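Local coordinates for USG-1 protein homolog (Pseudomonas aeruginosa, PDB 2HJS), which probably binds NAD and acts as a dimeric oxidoreductase on aldehyde or oxo groups, with NAD or NADP as acceptor, at residues 109-115 against 221-226; 137-141 against 293-297. All blocks are in the same frame, centred on the assembly; numbering follows the deposited sequence.

Interaction 1 (109-115 against 221-226); sequences PVMVSVN and EVQALL
Pro109 and Asn115, the first and last residues of a segment that turns into one loose helical turn near 112-115, lie against the C-terminal part of helix 213-225, the CA atoms of Asn115 and Leu225 being 6.2 Å apart. The contact joins a turn in the Rossmann-type NAD-binding part of the sequence to a helix of the dimerisation part. Leu225 is the central apolar group. With CG anti to its carbonyl carbon (chi1 -71°), it sends CD2 into the bend of the loop and over the face of the Asn115 carboxamide, 3.4 Å from OD1 of that residue. Met111, a selenomethionine, crosses the leucine at about a right angle, with its CG and SE touching the two methyls. On one flank the Pro109 ring sets CG 3.5 Å from Ala224 CB; on the other, Val114 CG1 meets Leu225 O and comes within 3.9 Å of Leu226 CD2. Helix 133-145 lines the same interior. The carboxamide is held flat from within its own loop: Met111 N donates to Asn115 OD1 (2.8 Å), almost in line with the side-chain C=O, while Asn115 ND2 donates to an in-plane lone pair of Pro109 O (3.1 Å, N-H...O 169°). Toward the helix, Asn115 ND2 also donates to a water at 3.0 Å, which in turn donates to Ala224 O at 2.8 Å.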
loop_
_atom_site.group_PDB
_atom_site.type_symbol
_atom_site.label_atom_id
_atom_site.label_comp_id
_atom_site.label_asym_id
_atom_site.label_seq_id
_atom_site.Cartn_x
_atom_site.Cartn_y
_atom_site.Cartn_z
ATOM N N PRO A 109 -11.285 3.309 -24.512
ATOM C CA PRO A 109 -9.912 3.602 -24.105
ATOM C C PRO A 109 -8.868 3.060 -25.088
ATOM O O PRO A 109 -8.946 1.892 -25.485
ATOM C CB PRO A 109 -9.788 2.934 -22.738
ATOM C CG PRO A 109 -10.873 1.877 -22.703
ATOM C CD PRO A 109 -11.967 2.363 -23.597
ATOM N N VAL A 110 -7.928 3.919 -25.497
ATOM C CA VAL A 110 -6.835 3.533 -26.396
ATOM C C VAL A 110 -5.503 4.034 -25.846
ATOM O O VAL A 110 -5.376 5.199 -25.388
ATOM C CB VAL A 110 -6.995 4.072 -27.859
ATOM C CG1 VAL A 110 -5.892 3.514 -28.773
ATOM C CG2 VAL A 110 -8.369 3.774 -28.452
HETATM N N MSE A 111 -4.514 3.145 -25.900
HETATM C CA MSE A 111 -3.121 3.478 -25.625
HETATM C C MSE A 111 -2.206 3.011 -26.737
HETATM O O MSE A 111 -2.256 1.860 -27.151
HETATM C CB MSE A 111 -2.657 2.812 -24.347
HETATM C CG MSE A 111 -3.216 3.439 -23.128
HETATM SE SE MSE A 111 -2.621 2.419 -21.575
HETATM C CE MSE A 111 -0.735 3.003 -21.557
ATOM N N VAL A 112 -1.327 3.900 -27.177
ATOM C CA VAL A 112 -0.296 3.555 -28.169
ATOM C C VAL A 112 0.541 2.306 -27.777
ATOM O O VAL A 112 0.742 1.437 -28.588
ATOM C CB VAL A 112 0.624 4.776 -28.453
ATOM C CG1 VAL A 112 1.686 4.434 -29.490
ATOM C CG2 VAL A 112 -0.215 5.968 -28.935
ATOM N N SER A 113 0.987 2.214 -26.523
ATOM C CA SER A 113 1.879 1.115 -26.106
ATOM C C SER A 113 1.158 -0.255 -25.927
ATOM O O SER A 113 1.817 -1.291 -25.653
ATOM C CB SER A 113 2.667 1.510 -24.812
ATOM O OG SER A 113 1.837 1.831 -23.675
ATOM N N VAL A 114 -0.178 -0.254 -26.090
ATOM C CA VAL A 114 -1.054 -1.368 -25.636
ATOM C C VAL A 114 -2.021 -1.891 -26.714
ATOM O O VAL A 114 -1.983 -3.071 -27.042
ATOM C CB VAL A 114 -1.851 -0.993 -24.374
ATOM C CG1 VAL A 114 -2.729 -2.169 -23.907
ATOM C CG2 VAL A 114 -0.929 -0.570 -23.260
ATOM N N ASN A 115 -2.868 -1.022 -27.268
ATOM C CA ASN A 115 -3.954 -1.480 -28.144
ATOM C C ASN A 115 -4.180 -0.493 -29.258
ATOM O O ASN A 115 -5.325 -0.229 -29.651
ATOM C CB ASN A 115 -5.262 -1.726 -27.354
ATOM C CG ASN A 115 -5.946 -0.421 -26.879
ATOM O OD1 ASN A 115 -5.272 0.587 -26.598
ATOM N ND2 ASN A 115 -7.292 -0.446 -26.781
ATOM N N GLU A 221 -11.217 -0.317 -17.613
ATOM C CA GLU A 221 -10.195 0.085 -18.601
ATOM C C GLU A 221 -9.186 -1.028 -18.848
ATOM O O GLU A 221 -8.827 -1.294 -19.988
ATOM C CB GLU A 221 -9.494 1.370 -18.170
ATOM C CG GLU A 221 -10.395 2.579 -18.371
ATOM C CD GLU A 221 -9.810 3.879 -17.824
ATOM O OE1 GLU A 221 -8.806 3.857 -17.058
ATOM O OE2 GLU A 221 -10.393 4.938 -18.128
ATOM N N VAL A 222 -8.748 -1.702 -17.786
ATOM C CA VAL A 222 -7.817 -2.812 -17.970
ATOM C C VAL A 222 -8.455 -3.911 -18.829
ATOM O O VAL A 222 -7.808 -4.479 -19.715
ATOM C CB VAL A 222 -7.283 -3.319 -16.626
ATOM C CG1 VAL A 222 -6.415 -4.567 -16.785
ATOM C CG2 VAL A 222 -6.469 -2.223 -15.977
ATOM N N GLN A 223 -9.736 -4.183 -18.611
ATOM C CA GLN A 223 -10.416 -5.207 -19.401
ATOM C C GLN A 223 -10.691 -4.760 -20.842
ATOM O O GLN A 223 -10.716 -5.591 -21.745
ATOM C CB GLN A 223 -11.662 -5.753 -18.680
ATOM C CG GLN A 223 -13.068 -5.411 -19.225
ATOM C CD GLN A 223 -14.167 -6.153 -18.427
ATOM O OE1 GLN A 223 -13.879 -7.076 -17.664
ATOM N NE2 GLN A 223 -15.412 -5.743 -18.601
ATOM N N ALA A 224 -10.880 -3.458 -21.057
ATOM C CA ALA A 224 -11.011 -2.939 -22.430
ATOM C C ALA A 224 -9.667 -2.939 -23.136
ATOM O O ALA A 224 -9.598 -3.299 -24.290
ATOM C CB ALA A 224 -11.651 -1.567 -22.480
ATOM N N LEU A 225 -8.605 -2.581 -22.427
ATOM C CA LEU A 225 -7.268 -2.438 -23.016
ATOM C C LEU A 225 -6.526 -3.754 -23.228
ATOM O O LEU A 225 -5.889 -3.938 -24.261
ATOM C CB LEU A 225 -6.394 -1.521 -22.146
ATOM C CG LEU A 225 -6.724 -0.024 -22.121
ATOM C CD1 LEU A 225 -6.233 0.627 -20.824
ATOM C CD2 LEU A 225 -6.147 0.682 -23.344
ATOM N N LEU A 226 -6.560 -4.641 -22.231
ATOM C CA LEU A 226 -5.798 -5.881 -22.287
ATOM C C LEU A 226 -6.694 -7.016 -22.712
ATOM O O LEU A 226 -6.236 -7.972 -23.327
ATOM C CB LEU A 226 -5.142 -6.218 -20.940
ATOM C CG LEU A 226 -4.047 -5.266 -20.447
ATOM C CD1 LEU A 226 -3.521 -5.736 -19.121
ATOM C CD2 LEU A 226 -2.911 -5.125 -21.446
HETATM O O HOH W 1 -9.352 -2.633 -26.983
#

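Interaction 2 (137-141 against 293-297); sequences ELCEV and ETYVG
This is a buried helix-on-sheet contact, part polar and part apolar: Glu140 and Val141 of helix 133-145 meet Thr294 and Val296 at the start of strand 294-301, in the mixed sheet of the dimerisation domain. The axes of the two short segments approach to 9.8 Å and their directions differ by 65°, so the helix runs across the strand. Thr294 and Val296, two residues apart, present the same strand face to the helix. Val141 and Val296 meet tip to tip, CG2 to CG2 at 3.6 Å, and Thr294 CG2 adds to this apolar patch 3.9 Å from Val141 CG2. Glu140 leaves the helix extended, with CG anti to the backbone N (chi1 166°), and its side chain and that of Thr294 lie alongside each other, pointing opposite ways. Thr294 OG1 donates to Glu140 OE1 over 2.8 Å, coming from above the carboxylate plane, 37° out of it. Lys320 forms a salt bridge with Glu140 OE2 and a hydrogen bond with Thr294 OG1, which is also bonded to Ser315 OG. Both oxygens of the buried carboxylate thus have partners, and the lysine probably offsets its charge while linking glutamate and threonine into one polar network.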
loop_
_atom_site.group_PDB
_atom_site.type_symbol
_atom_site.label_atom_id
_atom_site.label_comp_id
_atom_site.label_asym_id
_atom_site.label_seq_id
_atom_site.Cartn_x
_atom_site.Cartn_y
_atom_site.Cartn_z
ATOM N N GLU A 137 -0.621 3.023 -16.346
ATOM C CA GLU A 137 0.700 2.581 -15.868
ATOM C C GLU A 137 0.770 1.060 -15.674
ATOM O O GLU A 137 1.762 0.429 -16.015
ATOM C CB GLU A 137 1.100 3.346 -14.599
ATOM C CG GLU A 137 1.178 4.853 -14.857
ATOM C CD GLU A 137 0.735 5.720 -13.665
ATOM O OE1 GLU A 137 0.264 5.174 -12.623
ATOM O OE2 GLU A 137 0.863 6.966 -13.791
ATOM N N LEU A 138 -0.290 0.471 -15.133
ATOM C CA LEU A 138 -0.387 -0.976 -15.081
ATOM C C LEU A 138 -0.227 -1.570 -16.495
ATOM O O LEU A 138 0.617 -2.449 -16.712
ATOM C CB LEU A 138 -1.733 -1.411 -14.507
ATOM C CG LEU A 138 -1.914 -2.922 -14.293
ATOM C CD1 LEU A 138 -0.856 -3.488 -13.345
ATOM C CD2 LEU A 138 -3.331 -3.253 -13.774
ATOM N N CYS A 139 -1.041 -1.089 -17.439
ATOM C CA CYS A 139 -1.130 -1.722 -18.767
ATOM C C CYS A 139 0.122 -1.524 -19.576
ATOM O O CYS A 139 0.510 -2.405 -20.338
ATOM C CB CYS A 139 -2.359 -1.233 -19.552
ATOM S SG CYS A 139 -3.899 -1.856 -18.845
ATOM N N GLU A 140 0.756 -0.376 -19.396
ATOM C CA GLU A 140 1.993 -0.099 -20.082
ATOM C C GLU A 140 3.063 -1.121 -19.715
ATOM O O GLU A 140 3.872 -1.490 -20.553
ATOM C CB GLU A 140 2.490 1.314 -19.736
ATOM C CG GLU A 140 3.930 1.574 -20.131
ATOM C CD GLU A 140 4.415 2.946 -19.679
ATOM O OE1 GLU A 140 3.840 3.475 -18.692
ATOM O OE2 GLU A 140 5.366 3.491 -20.308
ATOM N N VAL A 141 3.071 -1.553 -18.456
ATOM C CA VAL A 141 4.064 -2.495 -17.968
ATOM C C VAL A 141 3.674 -3.931 -18.327
ATOM O O VAL A 141 4.520 -4.717 -18.727
ATOM C CB VAL A 141 4.253 -2.342 -16.434
ATOM C CG1 VAL A 141 5.107 -3.500 -15.857
ATOM C CG2 VAL A 141 4.873 -0.973 -16.130
ATOM N N GLU A 293 9.559 8.335 -17.722
ATOM C CA GLU A 293 9.679 6.899 -17.517
ATOM C C GLU A 293 8.712 6.413 -16.444
ATOM O O GLU A 293 8.508 7.057 -15.418
ATOM C CB GLU A 293 11.110 6.508 -17.099
ATOM C CG GLU A 293 12.215 7.067 -18.028
ATOM C CD GLU A 293 12.050 6.542 -19.429
ATOM O OE1 GLU A 293 12.178 5.312 -19.598
ATOM O OE2 GLU A 293 11.751 7.344 -20.347
ATOM N N THR A 294 8.137 5.251 -16.693
ATOM C CA THR A 294 7.458 4.493 -15.662
ATOM C C THR A 294 8.521 3.510 -15.135
ATOM O O THR A 294 9.089 2.728 -15.896
ATOM C CB THR A 294 6.276 3.766 -16.279
ATOM O OG1 THR A 294 5.269 4.727 -16.604
ATOM C CG2 THR A 294 5.697 2.719 -15.351
ATOM N N TYR A 295 8.799 3.579 -13.842
ATOM C CA TYR A 295 9.862 2.777 -13.225
ATOM C C TYR A 295 9.304 1.466 -12.678
ATOM O O TYR A 295 8.248 1.464 -12.071
ATOM C CB TYR A 295 10.479 3.550 -12.080
ATOM C CG TYR A 295 11.431 4.628 -12.494
ATOM C CD1 TYR A 295 12.802 4.418 -12.411
ATOM C CD2 TYR A 295 10.973 5.865 -12.977
ATOM C CE1 TYR A 295 13.710 5.408 -12.777
ATOM C CE2 TYR A 295 11.880 6.866 -13.362
ATOM C CZ TYR A 295 13.243 6.615 -13.256
ATOM O OH TYR A 295 14.165 7.570 -13.612
ATOM N N VAL A 296 10.011 0.359 -12.902
ATOM C CA VAL A 296 9.538 -0.943 -12.462
ATOM C C VAL A 296 10.676 -1.639 -11.724
ATOM O O VAL A 296 11.765 -1.751 -12.271
ATOM C CB VAL A 296 9.088 -1.847 -13.650
ATOM C CG1 VAL A 296 8.490 -3.193 -13.124
ATOM C CG2 VAL A 296 8.074 -1.133 -14.494
ATOM N N GLY A 297 10.408 -2.108 -10.501
ATOM C CA GLY A 297 11.372 -2.873 -9.729
ATOM C C GLY A 297 10.790 -4.038 -8.941
ATOM O O GLY A 297 9.605 -4.378 -9.084
#

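In the fold
From the N terminus the chain first reaches 109-115, then helix segment 137-141, before either contact closes. At 221-226 the chain returns to 109-115, closing a loop with 105 residues between; at 293-297 it comes back to 137-141 after 151. The segments alternate, so interactions 1 and 2 cross rather than nest. Their centres are about 14 Å apart, and Cys139 of the second contact joins them: its SG packs on Val222, Leu225 and Leu226, and its O on Val114. Helix 133-145 is thus sandwiched, with 109-115 and helix 213-225 on one side and the sheet containing 294-301 on the other.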